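Local coordinates for insecticidal crystal protein Cry7Cal (Bacillus thuringiensis, PDB 5ZI1) that is an insecticidal crystal toxin active against locusts, and probably recognises receptors on the insect's cells, partly through its middle beta-rich domain, at residues A[310-315]-A[392-398]; A[356-362]-A[403-409]; A[368-373]-A[442-448]. Residue numbers count along the deposited sequence, not the author numbering.

In the fold
All three contacts lie, partly buried, in the toxin's middle domain. Interaction 2 joins two strands of one Greek-key sheet and buries the most surface, 637 Å². Interaction 1 ties the end of 387-393, an edge strand of that sheet, and the loop after it to strand 312-324 of a second Greek-key sheet; interaction 3 ties the first sheet's strand 369-382 to the loop before 448-454. Interaction 2 is regular antiparallel pairing; 1 and 3 have single bridges, finished by side chains, waters or glycines. In 1 and 2 a side-chain oxygen accepts a hydrogen bond from a backbone amide near a strand's end. They interlock: W315 NE1 bonds to V373 O, A362 and A372 pair, and I398 packs on A362 and C403.

Interaction 1. Residues A[310-315]-A[392-398]; sequences DRFAIW and FSFSNNI
Two Greek-key sheets of the beta-prism meet here: the start of strand 312-324 runs roughly antiparallel (149°) to the chain leaving strand 387-393. F312 faces N396 in a single bridge, CA to CA 4.0 Å, with R311 opposite N397 and D310 opposite I398. F312 (-173/150) and A313 (-83/152) are extended. A313 N donates to S395 O (2.9 Å) and N397 N to R311 O (3.0 Å). N397 (-112/18, chi1 p) bends its amide back so OD1 receives R311 N at 2.7 Å, and N396 (chi1 t) turns OD1 onto I398 N at 2.9 Å, an Asx turn; asparagine's short carbonyl can replace a backbone one. F312 (p) brings CD2 to 3.6 Å from CD1 of I398 (m,t), small A313 lets CB approach F394 CB at 3.5 Å, and W315 (m) presents CZ2 to CZ of F392 (p) at 3.8 Å. R311 leads away to a salt bridge with E307; D310 OD2 is hydrogen-bonded to Y268 OH. A water bridges D310 OD1 (3.0 Å) and N397 O (2.8 Å).

Interaction 2. Residues A[356-362]-A[403-409]; sequences QTYSIAA and CKSTYSS
This is the 1-4 strand pair of a Greek-key sheet in the middle-domain beta-prism: strand 352-365 lies beside 404-407, an edge strand of the sheet, antiparallel; the axes of 356-362 and 404-407 approach to 4.6 Å, with 155° between their directions. Hydrogen-bonded pairs S359-T406 and A361-K404 intersperse with non-hydrogen-bonded pairs Y358-Y407 and I360-S405. S359 N reaches T406 O at 2.9 Å and T406 N reaches S359 O at 3.0 Å; A361 N to K404 O is 2.6 Å and K404 N to A361 O 2.9 Å. At S408 the chain turns to helical angles (-54/-39). S408 N still donates to T357 O (2.9 Å), but T357 N finds S408 OG (2.8 Å, chi1 p) where a regular strand would offer the carbonyl; serine is short enough for this. Extended Q356 (t,t) accepts S409 OG at OE1, 2.8 Å. The face of Y358, I360 and Y407, shared with S405, is mostly apolar: Y358 CB lies over the Y407 ring in a CH-pi contact, 4.2 Å from its centroid, while Y407 OH bonds to Y379 OH of strand 369-382, beyond 352-365. On the face of S359 and T406 it is polar. K404 NZ, ending a t,t,t,m chain, donates to T406 OG1 (2.7 Å), and one water lies 2.8 Å from S359 OG, 2.7 Å from T406 OG1 and 2.9 Å from K404 O, to which it donates.

Interaction 3. Residues A[368-373]-A[442-448]; sequences TWYQAV and TGSGTIP
The extended residues 368-373, opening strand 369-382, run in the same direction as 442-448, a segment of no regular strand in the loop before strand 448-454. W369 lies beside G443 (CA to CA 4.7 Å), Y370 beside S444 (5.0 Å) and Q371 beside G445 (4.6 Å). The single bridge, Y370 with S444, rests on S444 N to W369 O (3.1 Å) and Q371 N to S444 O (2.9 Å), the two bonds straddling Y370 as in parallel pairing. G443 (87/-149) and G445 (98/141) have positive phi, and a CB on either would collide with W369 O or Q371 O respectively; without one, their CA atoms each come to 3.2 Å from those oxygens. The contact thus lays the loop between strands 430-437 and 448-454 along a strand of a Greek-key sheet in the beta-prism domain. Past the bridge the backbones separate and water fills the gap: one molecule donates to Q371 O (2.7 Å) and T446 O (3.0 Å) and weakly accepts V373 N (3.4 Å). Beside W369 a second water donates to W369 O (2.8 Å) and T442 O (2.9 Å) and accepts Q371 NE2 at 2.7 Å. Q371 (m,m) covers I447, CB to CG1 3.7 Å, so its aliphatic part packs while its amide reaches water. W369 (t) sets CE3 3.6 Å from T442 CG2. V373 (t), branched and apolar, places CG2 3.5 Å from P448 CD.

Interaction 1. Residues A[310-315]-A[392-398]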
# COMPACT_ATOMS: atom_id res chain seq x y z
N ASP A 310 11.19 29.85 28.25
CA ASP A 310 10.03 29.94 27.38
C ASP A 310 8.84 29.33 28.09
O ASP A 310 8.98 28.58 29.07
CB ASP A 310 10.25 29.18 26.08
CG ASP A 310 11.60 29.45 25.45
OD1 ASP A 310 11.97 30.63 25.26
OD2 ASP A 310 12.28 28.45 25.12
N ARG A 311 7.65 29.61 27.56
CA ARG A 311 6.43 28.99 28.07
C ARG A 311 5.65 28.43 26.88
O ARG A 311 5.59 29.07 25.82
CB ARG A 311 5.59 29.99 28.91
CG ARG A 311 4.06 29.83 28.85
CD ARG A 311 3.35 30.75 29.90
NE ARG A 311 3.50 30.20 31.26
CZ ARG A 311 2.50 29.69 32.00
NH1 ARG A 311 1.27 29.68 31.50
NH2 ARG A 311 2.74 29.21 33.22
N PHE A 312 5.11 27.22 27.02
CA PHE A 312 4.55 26.48 25.89
C PHE A 312 3.86 25.23 26.38
O PHE A 312 4.26 24.65 27.39
CB PHE A 312 5.63 26.08 24.88
CG PHE A 312 6.76 25.34 25.51
CD1 PHE A 312 6.70 23.95 25.66
CD2 PHE A 312 7.88 26.02 25.97
CE1 PHE A 312 7.73 23.26 26.25
CE2 PHE A 312 8.93 25.33 26.56
CZ PHE A 312 8.86 23.94 26.71
N ALA A 313 2.84 24.81 25.64
CA ALA A 313 2.13 23.59 25.98
C ALA A 313 2.88 22.38 25.42
O ALA A 313 3.62 22.48 24.44
CB ALA A 313 0.71 23.63 25.43
N ILE A 314 2.71 21.24 26.11
CA ILE A 314 3.20 19.93 25.70
C ILE A 314 2.06 18.95 25.94
O ILE A 314 1.28 19.10 26.89
CB ILE A 314 4.45 19.47 26.48
CG1 ILE A 314 4.11 19.29 27.97
CG2 ILE A 314 5.64 20.42 26.29
CD1 ILE A 314 5.22 18.68 28.80
N TRP A 315 1.97 17.92 25.09
CA TRP A 315 0.93 16.92 25.30
C TRP A 315 1.25 16.10 26.53
O TRP A 315 2.39 15.72 26.75
CB TRP A 315 0.79 15.96 24.11
CG TRP A 315 0.49 16.57 22.78
CD1 TRP A 315 0.58 17.88 22.44
CD2 TRP A 315 0.06 15.88 21.61
NE1 TRP A 315 0.23 18.05 21.13
CE2 TRP A 315 -0.10 16.84 20.60
CE3 TRP A 315 -0.23 14.54 21.32
CZ2 TRP A 315 -0.51 16.51 19.31
CZ3 TRP A 315 -0.64 14.22 20.05
CH2 TRP A 315 -0.78 15.19 19.06
N PHE A 392 -6.17 22.99 16.88
CA PHE A 392 -5.96 23.54 18.21
C PHE A 392 -4.65 24.30 18.18
O PHE A 392 -3.70 23.90 17.49
CB PHE A 392 -5.95 22.48 19.34
CG PHE A 392 -4.84 21.45 19.22
CD1 PHE A 392 -3.54 21.73 19.63
CD2 PHE A 392 -5.12 20.18 18.77
CE1 PHE A 392 -2.53 20.79 19.55
CE2 PHE A 392 -4.12 19.21 18.67
CZ PHE A 392 -2.82 19.52 19.06
N SER A 393 -4.62 25.42 18.90
CA SER A 393 -3.44 26.27 19.00
C SER A 393 -3.25 26.59 20.47
O SER A 393 -4.04 27.34 21.05
CB SER A 393 -3.60 27.53 18.17
OG SER A 393 -2.32 28.06 17.86
N PHE A 394 -2.24 25.98 21.07
CA PHE A 394 -1.95 26.12 22.49
C PHE A 394 -0.79 27.08 22.69
O PHE A 394 -0.03 27.38 21.77
CB PHE A 394 -1.64 24.77 23.11
CG PHE A 394 -2.79 23.83 23.12
CD1 PHE A 394 -4.08 24.30 23.30
CD2 PHE A 394 -2.60 22.47 22.95
CE1 PHE A 394 -5.16 23.44 23.31
CE2 PHE A 394 -3.66 21.59 22.97
CZ PHE A 394 -4.95 22.08 23.15
N SER A 395 -0.62 27.50 23.94
CA SER A 395 0.34 28.55 24.25
C SER A 395 1.72 28.15 23.78
O SER A 395 2.10 26.98 23.83
CB SER A 395 0.38 28.85 25.74
OG SER A 395 1.47 28.17 26.32
N ASN A 396 2.48 29.14 23.32
CA ASN A 396 3.82 28.93 22.82
C ASN A 396 4.46 30.28 22.53
O ASN A 396 4.04 31.00 21.61
CB ASN A 396 3.79 28.04 21.56
CG ASN A 396 5.13 27.94 20.89
OD1 ASN A 396 6.18 28.19 21.50
ND2 ASN A 396 5.12 27.59 19.61
N ASN A 397 5.46 30.66 23.32
CA ASN A 397 6.18 31.90 23.09
C ASN A 397 7.62 31.63 22.65
O ASN A 397 8.47 32.53 22.76
CB ASN A 397 6.15 32.81 24.33
CG ASN A 397 6.94 32.25 25.51
OD1 ASN A 397 7.72 31.28 25.40
ND2 ASN A 397 6.76 32.88 26.66
N ILE A 398 7.90 30.41 22.19
CA ILE A 398 9.22 30.15 21.60
C ILE A 398 9.31 30.89 20.27
O ILE A 398 8.35 30.85 19.48
CB ILE A 398 9.44 28.65 21.41
CG1 ILE A 398 9.25 27.90 22.72
CG2 ILE A 398 10.85 28.38 20.91
CD1 ILE A 398 8.94 26.43 22.51
O HOH W 1 10.61 33.20 24.45

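Interaction 2. Residues A[356-362]-A[403-409]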
# COMPACT_ATOMS: atom_id res chain seq x y z
N GLN A 356 -4.74 16.01 4.76
CA GLN A 356 -3.57 16.84 5.02
C GLN A 356 -3.55 17.27 6.47
O GLN A 356 -4.60 17.49 7.08
CB GLN A 356 -3.56 18.08 4.12
CG GLN A 356 -2.31 18.90 4.24
CD GLN A 356 -2.35 20.15 3.38
OE1 GLN A 356 -1.54 20.29 2.47
NE2 GLN A 356 -3.28 21.06 3.68
N THR A 357 -2.34 17.40 7.03
CA THR A 357 -2.16 17.96 8.36
C THR A 357 -1.07 19.02 8.32
O THR A 357 -0.20 19.02 7.44
CB THR A 357 -1.80 16.90 9.42
OG1 THR A 357 -0.55 16.29 9.08
CG2 THR A 357 -2.88 15.82 9.49
N TYR A 358 -1.14 19.94 9.28
CA TYR A 358 -0.14 20.99 9.49
C TYR A 358 0.17 20.99 10.98
O TYR A 358 -0.74 20.91 11.80
CB TYR A 358 -0.65 22.36 9.03
CG TYR A 358 0.21 23.55 9.45
CD1 TYR A 358 1.40 23.86 8.78
CD2 TYR A 358 -0.17 24.37 10.51
CE1 TYR A 358 2.18 24.93 9.16
CE2 TYR A 358 0.61 25.46 10.89
CZ TYR A 358 1.77 25.73 10.21
OH TYR A 358 2.53 26.81 10.60
N SER A 359 1.46 21.05 11.32
CA SER A 359 1.84 21.00 12.73
C SER A 359 2.98 21.98 13.02
O SER A 359 3.76 22.34 12.13
CB SER A 359 2.26 19.58 13.15
OG SER A 359 3.45 19.18 12.48
N ILE A 360 3.05 22.41 14.27
CA ILE A 360 4.21 23.13 14.80
C ILE A 360 4.89 22.22 15.81
O ILE A 360 4.25 21.76 16.76
CB ILE A 360 3.85 24.48 15.47
CG1 ILE A 360 3.05 25.40 14.55
CG2 ILE A 360 5.14 25.23 15.92
CD1 ILE A 360 3.89 26.00 13.45
N ALA A 361 6.18 21.97 15.62
CA ALA A 361 6.97 21.22 16.57
C ALA A 361 7.92 22.16 17.30
O ALA A 361 8.44 23.11 16.70
CB ALA A 361 7.75 20.08 15.88
N ALA A 362 8.13 21.90 18.59
CA ALA A 362 9.04 22.68 19.41
C ALA A 362 9.64 21.74 20.45
O ALA A 362 9.16 20.62 20.66
CB ALA A 362 8.33 23.86 20.08
N CYS A 403 11.26 26.90 16.05
CA CYS A 403 10.23 25.88 15.92
C CYS A 403 10.30 25.29 14.53
O CYS A 403 10.95 25.85 13.63
CB CYS A 403 8.83 26.46 16.20
SG CYS A 403 8.71 27.24 17.83
N LYS A 404 9.63 24.16 14.33
CA LYS A 404 9.58 23.54 13.02
C LYS A 404 8.12 23.35 12.64
O LYS A 404 7.36 22.70 13.37
CB LYS A 404 10.32 22.20 13.00
CG LYS A 404 10.17 21.49 11.68
CD LYS A 404 10.93 20.20 11.66
CE LYS A 404 10.90 19.58 10.26
NZ LYS A 404 9.60 18.90 9.98
N SER A 405 7.73 23.95 11.53
CA SER A 405 6.42 23.72 10.97
C SER A 405 6.52 22.67 9.87
O SER A 405 7.53 22.57 9.17
CB SER A 405 5.83 25.02 10.42
OG SER A 405 6.66 25.50 9.38
N THR A 406 5.46 21.87 9.73
CA THR A 406 5.45 20.76 8.78
C THR A 406 4.07 20.63 8.16
O THR A 406 3.06 20.77 8.87
CB THR A 406 5.83 19.44 9.46
OG1 THR A 406 7.04 19.63 10.20
CG2 THR A 406 6.00 18.28 8.43
N TYR A 407 4.04 20.38 6.84
CA TYR A 407 2.85 19.95 6.12
C TYR A 407 2.97 18.47 5.77
O TYR A 407 3.97 18.04 5.17
CB TYR A 407 2.66 20.77 4.84
CG TYR A 407 1.78 22.00 5.02
CD1 TYR A 407 0.40 21.89 5.00
CD2 TYR A 407 2.34 23.26 5.22
CE1 TYR A 407 -0.41 23.00 5.17
CE2 TYR A 407 1.54 24.37 5.38
CZ TYR A 407 0.16 24.24 5.36
OH TYR A 407 -0.66 25.34 5.53
N SER A 408 1.96 17.68 6.13
CA SER A 408 1.95 16.27 5.76
C SER A 408 2.12 16.09 4.26
O SER A 408 2.82 15.17 3.80
CB SER A 408 0.63 15.63 6.21
OG SER A 408 -0.45 16.14 5.46
N SER A 409 1.50 16.97 3.48
CA SER A 409 1.55 16.89 2.03
C SER A 409 2.94 17.08 1.48
O SER A 409 3.11 16.97 0.26
CB SER A 409 0.63 17.94 1.41
OG SER A 409 0.98 19.25 1.86
O HOH W 2 6.04 20.18 12.60

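Interaction 3. Residues A[368-373]-A[442-448]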
# COMPACT_ATOMS: atom_id res chain seq x y z
N THR A 368 15.16 20.03 32.35
CA THR A 368 14.59 18.82 31.78
C THR A 368 14.38 19.06 30.29
O THR A 368 14.65 20.15 29.78
CB THR A 368 13.28 18.43 32.47
OG1 THR A 368 12.87 17.14 31.99
CG2 THR A 368 12.19 19.45 32.19
N TRP A 369 13.91 18.03 29.59
CA TRP A 369 13.88 18.03 28.13
C TRP A 369 12.43 17.85 27.68
O TRP A 369 11.87 16.76 27.81
CB TRP A 369 14.80 16.93 27.60
CG TRP A 369 15.12 17.01 26.14
CD1 TRP A 369 14.56 17.85 25.23
CD2 TRP A 369 16.08 16.22 25.43
NE1 TRP A 369 15.12 17.63 23.99
CE2 TRP A 369 16.05 16.62 24.09
CE3 TRP A 369 16.97 15.19 25.80
CZ2 TRP A 369 16.86 16.05 23.11
CZ3 TRP A 369 17.78 14.63 24.83
CH2 TRP A 369 17.73 15.06 23.50
N TYR A 370 11.82 18.93 27.19
CA TYR A 370 10.43 18.95 26.77
C TYR A 370 10.32 18.78 25.26
O TYR A 370 11.15 19.28 24.50
CB TYR A 370 9.74 20.26 27.17
CG TYR A 370 9.56 20.45 28.66
CD1 TYR A 370 8.75 19.59 29.39
CD2 TYR A 370 10.19 21.50 29.34
CE1 TYR A 370 8.58 19.76 30.75
CE2 TYR A 370 10.02 21.68 30.69
CZ TYR A 370 9.21 20.81 31.40
OH TYR A 370 9.03 20.98 32.75
N GLN A 371 9.27 18.08 24.83
CA GLN A 371 8.92 18.01 23.41
C GLN A 371 7.50 18.54 23.27
O GLN A 371 6.62 18.18 24.06
CB GLN A 371 9.02 16.58 22.88
CG GLN A 371 10.19 15.82 23.43
CD GLN A 371 11.50 16.17 22.77
OE1 GLN A 371 11.56 16.77 21.68
NE2 GLN A 371 12.59 15.79 23.41
N ALA A 372 7.29 19.40 22.28
CA ALA A 372 6.05 20.16 22.22
C ALA A 372 5.47 20.12 20.81
O ALA A 372 6.19 20.35 19.83
CB ALA A 372 6.28 21.62 22.67
N VAL A 373 4.17 19.84 20.73
CA VAL A 373 3.39 20.07 19.52
C VAL A 373 2.23 20.99 19.89
O VAL A 373 1.12 20.52 20.17
CB VAL A 373 2.89 18.74 18.92
CG1 VAL A 373 2.08 19.02 17.67
CG2 VAL A 373 4.09 17.80 18.62
N THR A 442 13.82 9.96 27.82
CA THR A 442 13.93 10.97 28.87
C THR A 442 12.94 12.11 28.63
O THR A 442 12.48 12.35 27.51
CB THR A 442 15.36 11.52 28.94
OG1 THR A 442 15.58 12.12 30.22
CG2 THR A 442 15.59 12.55 27.86
N GLY A 443 12.63 12.83 29.71
CA GLY A 443 11.86 14.05 29.57
C GLY A 443 10.35 13.90 29.57
O GLY A 443 9.80 12.99 30.19
N SER A 444 9.69 14.81 28.85
CA SER A 444 8.26 15.05 28.96
C SER A 444 7.77 15.59 27.64
O SER A 444 8.53 16.22 26.89
CB SER A 444 7.94 16.08 30.07
OG SER A 444 7.09 15.54 31.07
N GLY A 445 6.48 15.37 27.36
CA GLY A 445 5.85 15.82 26.13
C GLY A 445 5.75 14.72 25.09
O GLY A 445 6.68 13.92 24.96
N THR A 446 4.65 14.66 24.34
CA THR A 446 4.46 13.63 23.33
C THR A 446 5.12 14.04 22.02
O THR A 446 4.88 15.13 21.50
CB THR A 446 2.96 13.40 23.08
OG1 THR A 446 2.31 12.97 24.29
CG2 THR A 446 2.75 12.37 21.99
N ILE A 447 5.93 13.14 21.46
CA ILE A 447 6.32 13.23 20.05
C ILE A 447 5.37 12.34 19.25
O ILE A 447 5.57 11.12 19.21
CB ILE A 447 7.78 12.80 19.83
CG1 ILE A 447 8.73 13.64 20.68
CG2 ILE A 447 8.15 12.93 18.37
CD1 ILE A 447 10.16 13.19 20.52
N PRO A 448 4.35 12.90 18.61
CA PRO A 448 3.36 12.06 17.92
C PRO A 448 3.85 11.62 16.55
O PRO A 448 4.74 12.21 15.95
CB PRO A 448 2.15 12.99 17.78
CG PRO A 448 2.66 14.39 18.21
CD PRO A 448 4.12 14.32 18.35
O HOH W 3 12.03 14.71 25.87
O HOH W 4 4.19 17.49 23.22